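Local coordinates for protein type III Pentaketide Synthase (Neurospora crassa, PDB 3EUO) that is a type III pentaketide synthase of the chalcone/stilbene synthase family that probably works as an acyltransferase, at residues K263-Q267 with G305-M310; P297-L303 with S320-Y324; N231-S237 with G368-E372. One frame throughout, in Å; residues are numbered along the deposited sequence.

Overall arrangement
All three contacts belong to the C-terminal chalcone/stilbene synthase region. Interaction 3 is buried and rests on backbone hydrogen bonds between strands 224-233 and 370-378, while interactions 1 and 2 are partly buried and built mainly from side-chain packing. Interactions 1 and 2 share helix 300-310: 305-310 packs on helix 258-277, whereas the helix start faces helix 318-327. They meet at a probable hydrogen bond, Glu307 OE2 to Tyr321 OH (2.6 Å). Interaction 1 touches interaction 3 through Ser265, whose CB lies 3.7 Å from Ile234 CD1. Interactions 2 and 3 do not touch, their nearest atoms being about 9 Å apart.

Interaction 1: K263-Q267 with G305-M310; sequences KASLQ and GAESAM
Two helical segments, 263-267 of helix 258-277 and 305-310 of helix 300-310, cross at -43° with their axes 9.1 Å apart at closest approach. The register runs from Lys263 opposite Gly305 (CA-CA 5.6 Å) to Gln267 opposite Met310 (CA-CA 6.7 Å). Apolar packing centres on Leu266 (rotamer m, t), a knob in a hole formed by Gly305, Ala306, Ala309 and Met310. Its CD1 is 3.8 Å from Ala306 CB and 4.0 Å from Ala309 CB, its CB 3.9 Å from Met310 SD. Met310 (m, m, m) also sets SD 3.5 Å from Gln267 CG. The polar contact lies at the edge, where fully extended Lys263 donates from NZ to Ser308 OG (3.1 Å). Both helices cover the sheet: Leu266 packs on Cys363 and Phe365, Ala306 on Met295. With glycine and alanine forming three of the hole's four sides, Leu266 packs against small residues and helix backbone (CD1 to Ala306 CA 3.6 Å), and the lysine-serine bond adds one polar link at the more exposed margin.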
loop_
_atom_site.group_PDB
_atom_site.type_symbol
_atom_site.label_atom_id
_atom_site.label_comp_id
_atom_site.label_asym_id
_atom_site.label_seq_id
_atom_site.Cartn_x
_atom_site.Cartn_y
_atom_site.Cartn_z
ATOM N N LYS A 263 -21.316 6.663 13.761
ATOM C CA LYS A 263 -21.843 6.719 15.125
ATOM C C LYS A 263 -22.321 5.342 15.577
ATOM O O LYS A 263 -22.035 4.924 16.699
ATOM C CB LYS A 263 -22.972 7.747 15.238
ATOM C CG LYS A 263 -23.494 7.937 16.660
ATOM C CD LYS A 263 -24.637 8.927 16.714
ATOM C CE LYS A 263 -25.230 8.997 18.119
ATOM N NZ LYS A 263 -26.279 10.045 18.220
ATOM N N ALA A 264 -23.027 4.643 14.687
ATOM C CA ALA A 264 -23.583 3.315 14.968
ATOM C C ALA A 264 -22.528 2.232 15.205
ATOM O O ALA A 264 -22.798 1.234 15.879
ATOM C CB ALA A 264 -24.535 2.890 13.845
ATOM N N SER A 265 -21.336 2.422 14.650
ATOM C CA SER A 265 -20.281 1.411 14.750
ATOM C C SER A 265 -19.491 1.456 16.060
ATOM O O SER A 265 -18.821 0.479 16.406
ATOM C CB SER A 265 -19.315 1.518 13.567
ATOM O OG SER A 265 -18.514 2.681 13.668
ATOM N N LEU A 266 -19.579 2.573 16.783
ATOM C CA LEU A 266 -18.741 2.808 17.971
ATOM C C LEU A 266 -18.975 1.810 19.109
ATOM O O LEU A 266 -18.044 1.147 19.559
ATOM C CB LEU A 266 -18.906 4.246 18.489
ATOM C CG LEU A 266 -18.390 5.426 17.646
ATOM C CD1 LEU A 266 -18.968 6.721 18.155
ATOM C CD2 LEU A 266 -16.857 5.504 17.628
ATOM N N GLN A 267 -20.223 1.706 19.564
ATOM C CA GLN A 267 -20.572 0.828 20.688
ATOM C C GLN A 267 -20.160 -0.637 20.462
ATOM O O GLN A 267 -19.491 -1.218 21.319
ATOM C CB GLN A 267 -22.066 0.948 21.047
ATOM C CG GLN A 267 -22.538 2.386 21.351
ATOM C CD GLN A 267 -23.304 3.057 20.204
ATOM O OE1 GLN A 267 -24.400 3.603 20.419
ATOM N NE2 GLN A 267 -22.730 3.038 18.990
ATOM N N GLY A 305 -21.092 13.043 17.744
ATOM C CA GLY A 305 -21.664 11.700 17.655
ATOM C C GLY A 305 -21.071 10.709 18.644
ATOM O O GLY A 305 -21.800 9.905 19.235
ATOM N N ALA A 306 -19.748 10.755 18.813
ATOM C CA ALA A 306 -19.058 9.893 19.779
ATOM C C ALA A 306 -19.466 10.229 21.211
ATOM O O ALA A 306 -19.717 9.330 22.017
ATOM C CB ALA A 306 -17.553 9.989 19.613
ATOM N N GLU A 307 -19.547 11.523 21.509
ATOM C CA GLU A 307 -20.034 12.009 22.808
ATOM C C GLU A 307 -21.426 11.464 23.123
ATOM O O GLU A 307 -21.695 11.057 24.254
ATOM C CB GLU A 307 -20.078 13.538 22.832
ATOM C CG GLU A 307 -18.718 14.203 22.813
ATOM C CD GLU A 307 -18.785 15.676 22.448
ATOM O OE1 GLU A 307 -19.892 16.257 22.426
ATOM O OE2 GLU A 307 -17.716 16.254 22.184
ATOM N N SER A 308 -22.297 11.458 22.113
ATOM C CA SER A 308 -23.670 10.976 22.256
ATOM C C SER A 308 -23.719 9.459 22.402
ATOM O O SER A 308 -24.315 8.944 23.352
ATOM C CB SER A 308 -24.519 11.425 21.061
ATOM O OG SER A 308 -25.825 10.883 21.128
ATOM N N ALA A 309 -23.091 8.755 21.462
ATOM C CA ALA A 309 -23.120 7.292 21.414
ATOM C C ALA A 309 -22.515 6.634 22.650
ATOM O O ALA A 309 -23.050 5.641 23.146
ATOM C CB ALA A 309 -22.420 6.790 20.158
ATOM N N MET A 310 -21.403 7.185 23.137
ATOM C CA MET A 310 -20.650 6.552 24.224
ATOM C C MET A 310 -20.816 7.265 25.573
ATOM O O MET A 310 -20.192 6.876 26.561
ATOM C CB MET A 310 -19.154 6.438 23.870
ATOM C CG MET A 310 -18.800 5.659 22.581
ATOM S SD MET A 310 -19.582 4.034 22.363
ATOM C CE MET A 310 -18.897 3.073 23.704
#

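Interaction 2: P297-L303 with S320-Y324; sequences PGGATIL and SYDRY
Tyr324, Leu303 and Pro297 bury the most surface here, joining the turn and first residues of helix 300-310 to helix 318-327. Segment 320-324 is regular helix, with Tyr324 N bonded to Ser320 O (3.0 Å). In the other segment Pro297 (phi/psi -85/75) and Gly298 form a turn, extended Gly299 (-167/165) is the N-cap, and the helix starts at Ala300; Gly299 O accepts from Ile302 N at 3.0 Å. Pro297 and Ser320 lie nearest in backbone (CA-CA 5.9 Å).

Tyr324, with chi1 t, reaches along the turn. Its CB is 3.6 Å from Pro297 CB, its CD1 3.5 Å from Pro297 O, and its CE2 4.0 Å from Ala300 CB. Tyr324 OH, 3.6 Å from Ala300 CB, is hydrogen-bonded to Thr46 O. Pro297 also sets CG 3.8 Å from Ser320 O. This is a strand-turn-helix unit of the thiolase-like fold: strand 292-295 leads through the glycine pair into helix 300-310, and helix 318-327 packs against the turn. Ser320 OG ties that helix back to the strand by bonding Met295 O.

Leu303 (m, t) points into the interface. Its CD1 sits over the Tyr321 ring in a CH-pi contact, 3.7 Å from the centroid and 8° off the normal, while its CD2 is 3.9 Å from Ser320 CB. Tyr321 (chi1 m) has its CA-to-CB bond pointing away, yet the ring reaches across to helix 300-310, so that OH lies 3.7 Å from Leu303 CB and is hydrogen-bonded to Glu307 OE2. A water donates to both Ala300 O (3.1 Å) and Tyr321 OH (2.9 Å).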
loop_
_atom_site.group_PDB
_atom_site.type_symbol
_atom_site.label_atom_id
_atom_site.label_comp_id
_atom_site.label_asym_id
_atom_site.label_seq_id
_atom_site.Cartn_x
_atom_site.Cartn_y
_atom_site.Cartn_z
ATOM N N PRO A 297 -10.780 13.175 14.192
ATOM C CA PRO A 297 -11.875 14.119 14.007
ATOM C C PRO A 297 -12.207 14.298 12.524
ATOM O O PRO A 297 -11.857 15.322 11.923
ATOM C CB PRO A 297 -11.324 15.400 14.623
ATOM C CG PRO A 297 -9.833 15.329 14.367
ATOM C CD PRO A 297 -9.473 13.854 14.316
ATOM N N GLY A 298 -12.864 13.290 11.949
ATOM C CA GLY A 298 -13.211 13.283 10.527
ATOM C C GLY A 298 -14.121 14.436 10.142
ATOM O O GLY A 298 -14.041 14.951 9.025
ATOM N N GLY A 299 -14.978 14.830 11.083
ATOM C CA GLY A 299 -15.866 15.993 10.968
ATOM C C GLY A 299 -16.423 16.289 12.354
ATOM O O GLY A 299 -16.330 15.446 13.251
ATOM N N ALA A 300 -17.012 17.471 12.546
ATOM C CA ALA A 300 -17.560 17.827 13.860
ATOM C C ALA A 300 -18.613 16.835 14.349
ATOM O O ALA A 300 -18.670 16.534 15.545
ATOM C CB ALA A 300 -18.107 19.245 13.870
ATOM N N THR A 301 -19.422 16.314 13.424
ATOM C CA THR A 301 -20.470 15.354 13.778
ATOM C C THR A 301 -19.897 14.043 14.298
ATOM O O THR A 301 -20.586 13.302 14.995
ATOM C CB THR A 301 -21.433 15.054 12.607
ATOM O OG1 THR A 301 -20.734 14.347 11.576
ATOM C CG2 THR A 301 -22.011 16.344 12.035
ATOM N N ILE A 302 -18.646 13.747 13.942
ATOM C CA ILE A 302 -17.983 12.541 14.428
ATOM C C ILE A 302 -17.704 12.659 15.924
ATOM O O ILE A 302 -17.937 11.717 16.691
ATOM C CB ILE A 302 -16.659 12.248 13.661
ATOM C CG1 ILE A 302 -16.924 12.070 12.156
ATOM C CG2 ILE A 302 -15.934 11.032 14.262
ATOM C CD1 ILE A 302 -17.949 10.997 11.804
ATOM N N LEU A 303 -17.210 13.823 16.327
ATOM C CA LEU A 303 -16.910 14.085 17.726
ATOM C C LEU A 303 -18.183 14.176 18.557
ATOM O O LEU A 303 -18.297 13.506 19.581
ATOM C CB LEU A 303 -16.061 15.345 17.885
ATOM C CG LEU A 303 -14.712 15.335 17.151
ATOM C CD1 LEU A 303 -14.014 16.664 17.315
ATOM C CD2 LEU A 303 -13.819 14.176 17.615
ATOM N N SER A 320 -8.489 15.637 20.348
ATOM C CA SER A 320 -9.179 15.535 19.059
ATOM C C SER A 320 -9.774 16.884 18.687
ATOM O O SER A 320 -9.614 17.346 17.565
ATOM C CB SER A 320 -10.275 14.478 19.120
ATOM O OG SER A 320 -9.729 13.194 19.366
ATOM N N TYR A 321 -10.446 17.520 19.646
ATOM C CA TYR A 321 -10.928 18.890 19.470
ATOM C C TYR A 321 -9.814 19.881 19.162
ATOM O O TYR A 321 -9.970 20.731 18.282
ATOM C CB TYR A 321 -11.731 19.343 20.694
ATOM C CG TYR A 321 -13.184 18.956 20.593
ATOM C CD1 TYR A 321 -13.688 17.866 21.298
ATOM C CD2 TYR A 321 -14.057 19.669 19.769
ATOM C CE1 TYR A 321 -15.029 17.502 21.196
ATOM C CE2 TYR A 321 -15.398 19.318 19.660
ATOM C CZ TYR A 321 -15.877 18.231 20.376
ATOM O OH TYR A 321 -17.204 17.879 20.268
ATOM N N ASP A 322 -8.705 19.777 19.889
ATOM C CA ASP A 322 -7.572 20.676 19.714
ATOM C C ASP A 322 -7.015 20.606 18.294
ATOM O O ASP A 322 -6.766 21.637 17.667
ATOM C CB ASP A 322 -6.467 20.346 20.723
ATOM C CG ASP A 322 -5.284 21.279 20.609
ATOM O OD1 ASP A 322 -5.300 22.333 21.276
ATOM O OD2 ASP A 322 -4.334 20.959 19.857
ATOM N N ARG A 323 -6.815 19.385 17.805
ATOM C CA ARG A 323 -6.340 19.159 16.433
ATOM C C ARG A 323 -7.335 19.670 15.392
ATOM O O ARG A 323 -6.972 20.399 14.470
ATOM C CB ARG A 323 -6.069 17.669 16.210
ATOM C CG ARG A 323 -4.604 17.294 16.282
ATOM C CD ARG A 323 -4.001 17.554 17.651
ATOM N NE ARG A 323 -2.570 17.788 17.495
ATOM C CZ ARG A 323 -1.991 18.983 17.508
ATOM N NH1 ARG A 323 -2.704 20.084 17.710
ATOM N NH2 ARG A 323 -0.685 19.068 17.337
ATOM N N TYR A 324 -8.594 19.304 15.572
ATOM C CA TYR A 324 -9.638 19.628 14.621
ATOM C C TYR A 324 -9.825 21.139 14.463
ATOM O O TYR A 324 -9.843 21.663 13.344
ATOM C CB TYR A 324 -10.942 18.974 15.065
ATOM C CG TYR A 324 -12.111 19.239 14.148
ATOM C CD1 TYR A 324 -12.202 18.627 12.896
ATOM C CD2 TYR A 324 -13.128 20.096 14.539
ATOM C CE1 TYR A 324 -13.293 18.875 12.057
ATOM C CE2 TYR A 324 -14.217 20.357 13.706
ATOM C CZ TYR A 324 -14.290 19.747 12.478
ATOM O OH TYR A 324 -15.368 20.008 11.674
HETATM O O HOH W 1 -18.318 18.704 17.777
#

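Interaction 3: N231-S237 with G368-E372; sequences NRVIPDS and GINVE
Three backbone hydrogen bonds join the segments: Val371 N to Arg232 O (2.8 Å), Arg232 N to Val371 O (3.0 Å) and Ile234 N to Ile369 O (2.9 Å). Arg232-Val371 is thus the hydrogen-bonded pair, flanked by non-hydrogen-bonded Asn231-Glu372 (CA-CA 4.7 Å) and Val233-Asn370 (CA-CA 4.6 Å), in antiparallel strands at 164° with axes 4.7 Å apart. Beyond the strands, Ser237 OG (chi1 p) accepts from Ile369 N (2.8 Å) and donates to Ile234 O (2.7 Å). One water links Ile234 O, Ser237 N and Gly368 O. Gly368 precedes a cis peptide to Ile369, with phi/psi 158/-65. Arg232 forms salt bridges with Asp272 and with Asp131 of the second subunit; Glu372 pairs with Arg151. Ile234 CD1 packs 3.9 Å from Ile369 CG2 and 3.8 Å from Val371 CG2, toward helix 258-277, while Glu372 touches helix 145-162. A sheet layered between helices fits the thiolase fold, and Gly368 closes the Phe-Gly-Pro-Gly loop familiar from chalcone synthases.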
loop_
_atom_site.group_PDB
_atom_site.type_symbol
_atom_site.label_atom_id
_atom_site.label_comp_id
_atom_site.label_asym_id
_atom_site.label_seq_id
_atom_site.Cartn_x
_atom_site.Cartn_y
_atom_site.Cartn_z
ATOM N N ASN A 231 -10.512 -4.119 14.195
ATOM C CA ASN A 231 -10.776 -3.576 12.879
ATOM C C ASN A 231 -12.021 -4.244 12.302
ATOM O O ASN A 231 -12.193 -5.450 12.433
ATOM C CB ASN A 231 -9.557 -3.745 11.957
ATOM C CG ASN A 231 -9.229 -5.195 11.674
ATOM O OD1 ASN A 231 -8.764 -5.919 12.550
ATOM N ND2 ASN A 231 -9.475 -5.628 10.444
ATOM N N ARG A 232 -12.896 -3.446 11.696
ATOM C CA ARG A 232 -14.141 -3.955 11.110
ATOM C C ARG A 232 -14.427 -3.191 9.836
ATOM O O ARG A 232 -14.046 -2.030 9.719
ATOM C CB ARG A 232 -15.328 -3.720 12.055
ATOM C CG ARG A 232 -15.368 -4.564 13.315
ATOM C CD ARG A 232 -16.449 -5.653 13.235
ATOM N NE ARG A 232 -16.394 -6.562 14.388
ATOM C CZ ARG A 232 -16.884 -7.806 14.409
ATOM N NH1 ARG A 232 -17.465 -8.331 13.334
ATOM N NH2 ARG A 232 -16.773 -8.543 15.508
ATOM N N VAL A 233 -15.128 -3.833 8.906
ATOM C CA VAL A 233 -15.689 -3.149 7.747
ATOM C C VAL A 233 -17.211 -3.090 7.912
ATOM O O VAL A 233 -17.847 -4.112 8.178
ATOM C CB VAL A 233 -15.320 -3.857 6.427
ATOM C CG1 VAL A 233 -16.027 -3.220 5.255
ATOM C CG2 VAL A 233 -13.814 -3.819 6.221
ATOM N N ILE A 234 -17.777 -1.891 7.797
ATOM C CA ILE A 234 -19.232 -1.711 7.865
ATOM C C ILE A 234 -19.823 -2.187 6.536
ATOM O O ILE A 234 -19.409 -1.718 5.477
ATOM C CB ILE A 234 -19.630 -0.226 8.148
ATOM C CG1 ILE A 234 -19.022 0.256 9.479
ATOM C CG2 ILE A 234 -21.156 -0.063 8.133
ATOM C CD1 ILE A 234 -19.273 1.739 9.830
ATOM N N PRO A 235 -20.786 -3.130 6.581
ATOM C CA PRO A 235 -21.262 -3.722 5.327
ATOM C C PRO A 235 -21.956 -2.708 4.427
ATOM O O PRO A 235 -22.599 -1.772 4.925
ATOM C CB PRO A 235 -22.278 -4.777 5.791
ATOM C CG PRO A 235 -22.000 -4.983 7.236
ATOM C CD PRO A 235 -21.496 -3.682 7.747
ATOM N N ASP A 236 -21.805 -2.914 3.118
ATOM C CA ASP A 236 -22.507 -2.170 2.065
ATOM C C ASP A 236 -22.439 -0.647 2.214
ATOM O O ASP A 236 -23.455 0.063 2.124
ATOM C CB ASP A 236 -23.949 -2.681 1.928
ATOM C CG ASP A 236 -24.007 -4.193 1.713
ATOM O OD1 ASP A 236 -23.257 -4.718 0.855
ATOM O OD2 ASP A 236 -24.791 -4.859 2.419
ATOM N N SER A 237 -21.220 -0.158 2.433
ATOM C CA SER A 237 -20.968 1.262 2.653
ATOM C C SER A 237 -19.815 1.818 1.800
ATOM O O SER A 237 -19.342 2.932 2.045
ATOM C CB SER A 237 -20.738 1.548 4.144
ATOM O OG SER A 237 -19.584 0.874 4.629
ATOM N N GLY A 368 -14.381 2.370 3.067
ATOM C CA GLY A 368 -14.629 0.953 3.327
ATOM C C GLY A 368 -16.114 0.642 3.450
ATOM O O GLY A 368 -16.656 -0.114 2.634
ATOM N N ILE A 369 -16.788 1.183 4.468
ATOM C CA ILE A 369 -16.187 2.006 5.529
ATOM C C ILE A 369 -15.404 1.136 6.506
ATOM O O ILE A 369 -15.951 0.185 7.069
ATOM C CB ILE A 369 -17.261 2.813 6.323
ATOM C CG1 ILE A 369 -17.958 3.838 5.422
ATOM C CG2 ILE A 369 -16.622 3.514 7.551
ATOM C CD1 ILE A 369 -19.146 4.571 6.091
ATOM N N ASN A 370 -14.126 1.468 6.692
ATOM C CA ASN A 370 -13.268 0.766 7.640
ATOM C C ASN A 370 -13.286 1.464 8.985
ATOM O O ASN A 370 -13.148 2.685 9.045
ATOM C CB ASN A 370 -11.820 0.744 7.141
ATOM C CG ASN A 370 -11.607 -0.203 5.976
ATOM O OD1 ASN A 370 -12.557 -0.753 5.408
ATOM N ND2 ASN A 370 -10.346 -0.400 5.613
ATOM N N VAL A 371 -13.439 0.680 10.049
ATOM C CA VAL A 371 -13.353 1.182 11.414
ATOM C C VAL A 371 -12.107 0.598 12.075
ATOM O O VAL A 371 -11.868 -0.611 11.993
ATOM C CB VAL A 371 -14.589 0.771 12.246
ATOM C CG1 VAL A 371 -14.498 1.353 13.657
ATOM C CG2 VAL A 371 -15.885 1.203 11.559
ATOM N N GLU A 372 -11.328 1.455 12.730
ATOM C CA GLU A 372 -10.134 1.045 13.453
ATOM C C GLU A 372 -10.235 1.533 14.893
ATOM O O GLU A 372 -10.565 2.692 15.130
ATOM C CB GLU A 372 -8.875 1.652 12.818
ATOM C CG GLU A 372 -8.600 1.225 11.374
ATOM C CD GLU A 372 -8.005 -0.182 11.232
ATOM O OE1 GLU A 372 -7.514 -0.765 12.222
ATOM O OE2 GLU A 372 -8.014 -0.702 10.104
HETATM O O HOH W 2 -18.718 -1.738 2.785
HETATM O O HOH W 3 -16.570 3.596 2.023
#